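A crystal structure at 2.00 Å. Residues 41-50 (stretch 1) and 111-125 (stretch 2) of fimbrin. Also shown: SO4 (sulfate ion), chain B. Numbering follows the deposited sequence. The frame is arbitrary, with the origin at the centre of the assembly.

Stretch 1, residues 41-50: TFEFFDQCKD
Stretch 2 111-125: DILEGREHLILGLVW

Stretch 1 forms a short helix around Phe-44 to Asp-46 that crosses helix 117-125 of stretch 2 at 79°, with axes 10.5 Å apart. No hydrogen bond joins the stretches; shape does the work, burying 594 Å². The principal bump is Phe-45 (chi1 -57°, chi2 100°), whose CB points toward stretch 2. Its ring enters the hollow at the start of helix 117-125: CG of Glu-117 covers one face, 3.7 Å from the centroid of the Phe-45 ring, while CG2 of Ile-120 meets the edge at Phe-45 CD2 (3.5 Å). Phe-44 (chi1 t, chi2 68°) leaves sideways, but its ring reaches farther along the helix, placing CZ 3.8 Å from Val-124 CG2. Ile-120 (m, t) touches both rings with CG2, 4.1 Å from Phe-44 CE2, while its CD1 lies 4.0 Å from Cys-48 CB, which points toward stretch 2.

The helix entering stretch 2 is closed by a Schellman motif at Gly-115 (phi/psi 70/32), which suits glycine doubly: phi is positive, and an ideal CB would lie 3.2 Å from both Phe-42 CZ and Lys-49 CE. Here the backbones approach closely, Lys-49 CA lying 4.4 Å from Leu-113 CA. Lys-49 (m, t, t, t) lays its aliphatic chain along this turn, CD 3.2 Å from Leu-113 O, and its NZ forms a salt bridge with Asp-46 OD1 (3.2 Å).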

# COMPACT_ATOMS: atom_id res chain seq x y z
N THR A 41 18.65 -21.63 -0.10
CA THR A 41 18.91 -21.72 -1.54
C THR A 41 18.06 -20.82 -2.44
O THR A 41 17.10 -20.19 -1.98
CB THR A 41 18.73 -23.18 -2.05
OG1 THR A 41 17.41 -23.63 -1.70
CG2 THR A 41 19.76 -24.11 -1.43
N PHE A 42 18.43 -20.76 -3.72
CA PHE A 42 17.71 -19.97 -4.72
C PHE A 42 16.27 -20.48 -4.78
O PHE A 42 15.35 -19.72 -5.05
CB PHE A 42 18.39 -20.11 -6.11
CG PHE A 42 17.84 -19.19 -7.21
CD1 PHE A 42 18.70 -18.36 -7.96
CD2 PHE A 42 16.47 -19.14 -7.49
CE1 PHE A 42 18.19 -17.50 -8.96
CE2 PHE A 42 15.96 -18.28 -8.50
CZ PHE A 42 16.82 -17.47 -9.23
N GLU A 43 16.10 -21.78 -4.53
CA GLU A 43 14.78 -22.43 -4.55
C GLU A 43 13.62 -21.46 -4.52
O GLU A 43 12.77 -21.45 -5.41
CB GLU A 43 14.64 -23.37 -3.35
CG GLU A 43 15.45 -24.63 -3.47
CD GLU A 43 14.96 -25.52 -4.58
OE1 GLU A 43 15.08 -25.13 -5.76
OE2 GLU A 43 14.44 -26.62 -4.26
N PHE A 44 13.58 -20.64 -3.48
CA PHE A 44 12.53 -19.66 -3.28
C PHE A 44 12.25 -18.74 -4.46
O PHE A 44 11.09 -18.57 -4.86
CB PHE A 44 12.86 -18.80 -2.07
CG PHE A 44 11.89 -17.68 -1.85
CD1 PHE A 44 10.58 -17.95 -1.48
CD2 PHE A 44 12.28 -16.36 -2.02
CE1 PHE A 44 9.67 -16.92 -1.29
CE2 PHE A 44 11.38 -15.32 -1.84
CZ PHE A 44 10.07 -15.60 -1.47
N PHE A 45 13.28 -18.12 -5.02
CA PHE A 45 13.08 -17.19 -6.12
C PHE A 45 12.54 -17.86 -7.37
O PHE A 45 11.79 -17.23 -8.14
CB PHE A 45 14.38 -16.43 -6.41
CG PHE A 45 14.90 -15.69 -5.21
CD1 PHE A 45 15.94 -16.21 -4.44
CD2 PHE A 45 14.33 -14.48 -4.83
CE1 PHE A 45 16.39 -15.54 -3.31
CE2 PHE A 45 14.77 -13.81 -3.70
CZ PHE A 45 15.80 -14.34 -2.94
N ASP A 46 12.89 -19.12 -7.59
CA ASP A 46 12.38 -19.85 -8.74
C ASP A 46 10.91 -20.15 -8.47
O ASP A 46 10.09 -20.14 -9.38
CB ASP A 46 13.13 -21.16 -8.95
CG ASP A 46 14.51 -20.95 -9.52
OD1 ASP A 46 14.63 -20.26 -10.56
OD2 ASP A 46 15.48 -21.48 -8.94
N GLN A 47 10.61 -20.42 -7.21
CA GLN A 47 9.24 -20.72 -6.80
C GLN A 47 8.35 -19.48 -6.88
O GLN A 47 7.13 -19.59 -6.82
CB GLN A 47 9.22 -21.27 -5.37
CG GLN A 47 9.81 -22.66 -5.23
CD GLN A 47 9.08 -23.67 -6.09
OE1 GLN A 47 7.85 -23.72 -6.10
NE2 GLN A 47 9.83 -24.49 -6.81
N CYS A 48 8.97 -18.30 -7.00
CA CYS A 48 8.22 -17.05 -7.06
C CYS A 48 7.89 -16.59 -8.48
O CYS A 48 7.10 -15.67 -8.67
CB CYS A 48 8.98 -15.93 -6.35
SG CYS A 48 8.87 -16.00 -4.54
N LYS A 49 8.48 -17.27 -9.46
CA LYS A 49 8.29 -16.92 -10.87
C LYS A 49 6.88 -16.90 -11.45
O LYS A 49 6.59 -16.08 -12.34
CB LYS A 49 9.16 -17.83 -11.75
CG LYS A 49 10.65 -17.64 -11.54
CD LYS A 49 11.46 -18.53 -12.48
CE LYS A 49 12.94 -18.21 -12.41
NZ LYS A 49 13.72 -19.03 -13.37
N ASP A 50 5.99 -17.77 -10.98
CA ASP A 50 4.65 -17.77 -11.54
C ASP A 50 3.66 -16.89 -10.81
O ASP A 50 2.46 -16.97 -11.06
CB ASP A 50 4.10 -19.20 -11.68
CG ASP A 50 3.76 -19.86 -10.35
OD1 ASP A 50 3.85 -19.21 -9.29
OD2 ASP A 50 3.40 -21.06 -10.38
N ASP A 111 10.62 -9.17 -14.23
CA ASP A 111 11.66 -9.33 -13.22
C ASP A 111 11.30 -10.51 -12.31
O ASP A 111 12.19 -11.26 -11.89
CB ASP A 111 11.80 -8.06 -12.38
CG ASP A 111 12.26 -6.86 -13.19
OD1 ASP A 111 13.16 -7.01 -14.03
OD2 ASP A 111 11.73 -5.75 -12.97
N ILE A 112 10.02 -10.66 -12.01
CA ILE A 112 9.56 -11.76 -11.17
C ILE A 112 9.73 -13.06 -11.97
O ILE A 112 10.24 -14.05 -11.45
CB ILE A 112 8.08 -11.61 -10.77
CG1 ILE A 112 7.90 -10.36 -9.91
CG2 ILE A 112 7.61 -12.85 -10.00
CD1 ILE A 112 6.45 -10.08 -9.50
N LEU A 113 9.33 -13.03 -13.23
CA LEU A 113 9.45 -14.20 -14.10
C LEU A 113 10.90 -14.70 -14.17
O LEU A 113 11.15 -15.90 -14.26
CB LEU A 113 8.94 -13.88 -15.51
CG LEU A 113 9.15 -14.95 -16.60
CD1 LEU A 113 8.41 -16.21 -16.24
CD2 LEU A 113 8.67 -14.41 -17.94
N GLU A 114 11.85 -13.77 -14.13
CA GLU A 114 13.27 -14.11 -14.21
C GLU A 114 13.88 -14.47 -12.87
O GLU A 114 15.05 -14.86 -12.80
CB GLU A 114 14.06 -12.96 -14.83
CG GLU A 114 13.83 -12.77 -16.33
CD GLU A 114 14.32 -11.42 -16.83
OE1 GLU A 114 15.20 -10.83 -16.17
OE2 GLU A 114 13.83 -10.96 -17.88
N GLY A 115 13.11 -14.33 -11.80
CA GLY A 115 13.62 -14.63 -10.47
C GLY A 115 14.66 -13.66 -9.93
O GLY A 115 15.55 -14.07 -9.19
N ARG A 116 14.56 -12.38 -10.30
CA ARG A 116 15.51 -11.38 -9.81
C ARG A 116 15.47 -11.46 -8.29
O ARG A 116 14.44 -11.18 -7.68
CB ARG A 116 15.10 -9.97 -10.25
CG ARG A 116 14.97 -9.79 -11.75
CD ARG A 116 16.31 -9.85 -12.47
NE ARG A 116 16.47 -8.69 -13.34
CZ ARG A 116 17.09 -7.56 -13.00
NH1 ARG A 116 17.64 -7.44 -11.79
NH2 ARG A 116 17.13 -6.54 -13.84
N GLU A 117 16.59 -11.84 -7.68
CA GLU A 117 16.65 -12.01 -6.23
C GLU A 117 16.47 -10.77 -5.37
O GLU A 117 15.67 -10.79 -4.44
CB GLU A 117 17.96 -12.70 -5.85
CG GLU A 117 18.05 -14.11 -6.41
CD GLU A 117 19.21 -14.90 -5.84
OE1 GLU A 117 19.31 -16.10 -6.16
OE2 GLU A 117 20.01 -14.31 -5.08
N HIS A 118 17.20 -9.69 -5.67
CA HIS A 118 17.08 -8.47 -4.89
C HIS A 118 15.70 -7.83 -5.05
O HIS A 118 15.08 -7.41 -4.07
CB HIS A 118 18.16 -7.47 -5.29
CG HIS A 118 19.52 -7.82 -4.77
ND1 HIS A 118 19.85 -7.73 -3.43
CD2 HIS A 118 20.62 -8.29 -5.40
CE1 HIS A 118 21.09 -8.14 -3.26
NE2 HIS A 118 21.59 -8.48 -4.44
N LEU A 119 15.23 -7.77 -6.29
CA LEU A 119 13.92 -7.19 -6.57
C LEU A 119 12.82 -8.00 -5.89
O LEU A 119 11.96 -7.44 -5.21
CB LEU A 119 13.70 -7.14 -8.09
CG LEU A 119 14.54 -6.08 -8.81
CD1 LEU A 119 14.59 -6.35 -10.30
CD2 LEU A 119 13.96 -4.71 -8.53
N ILE A 120 12.85 -9.32 -6.05
CA ILE A 120 11.84 -10.17 -5.42
C ILE A 120 11.87 -10.07 -3.88
O ILE A 120 10.84 -9.86 -3.24
CB ILE A 120 12.03 -11.65 -5.83
CG1 ILE A 120 11.46 -11.86 -7.24
CG2 ILE A 120 11.35 -12.57 -4.82
CD1 ILE A 120 11.66 -13.26 -7.78
N LEU A 121 13.05 -10.21 -3.29
CA LEU A 121 13.16 -10.13 -1.84
C LEU A 121 12.78 -8.72 -1.38
O LEU A 121 12.22 -8.54 -0.29
CB LEU A 121 14.58 -10.48 -1.38
CG LEU A 121 14.68 -11.01 0.06
CD1 LEU A 121 13.75 -12.21 0.24
CD2 LEU A 121 16.12 -11.40 0.39
N GLY A 122 13.07 -7.73 -2.21
CA GLY A 122 12.72 -6.36 -1.88
C GLY A 122 11.21 -6.23 -1.80
O GLY A 122 10.67 -5.62 -0.88
N LEU A 123 10.52 -6.81 -2.78
CA LEU A 123 9.07 -6.78 -2.84
C LEU A 123 8.46 -7.64 -1.71
O LEU A 123 7.42 -7.30 -1.15
CB LEU A 123 8.61 -7.29 -4.20
CG LEU A 123 7.11 -7.45 -4.45
CD1 LEU A 123 6.37 -6.15 -4.18
CD2 LEU A 123 6.90 -7.90 -5.88
N VAL A 124 9.13 -8.73 -1.39
CA VAL A 124 8.66 -9.60 -0.31
C VAL A 124 8.62 -8.83 1.00
O VAL A 124 7.63 -8.88 1.74
CB VAL A 124 9.57 -10.85 -0.16
CG1 VAL A 124 9.41 -11.47 1.24
CG2 VAL A 124 9.20 -11.88 -1.22
N TRP A 125 9.70 -8.11 1.28
CA TRP A 125 9.77 -7.33 2.51
C TRP A 125 8.70 -6.25 2.54
O TRP A 125 8.03 -6.05 3.56
CB TRP A 125 11.17 -6.71 2.67
CG TRP A 125 11.22 -5.63 3.71
CD1 TRP A 125 11.57 -4.33 3.52
CD2 TRP A 125 10.84 -5.75 5.09
NE1 TRP A 125 11.43 -3.62 4.69
CE2 TRP A 125 10.98 -4.47 5.67
CE3 TRP A 125 10.39 -6.80 5.89
CZ2 TRP A 125 10.68 -4.21 7.01
CZ3 TRP A 125 10.09 -6.55 7.23
CH2 TRP A 125 10.24 -5.27 7.77
S SO4 B . 19.36 -9.67 -8.98
O1 SO4 B . 19.55 -11.25 -8.65
O2 SO4 B . 18.11 -9.30 -8.35
O3 SO4 B . 20.38 -8.99 -8.52
O4 SO4 B . 19.19 -9.66 -10.41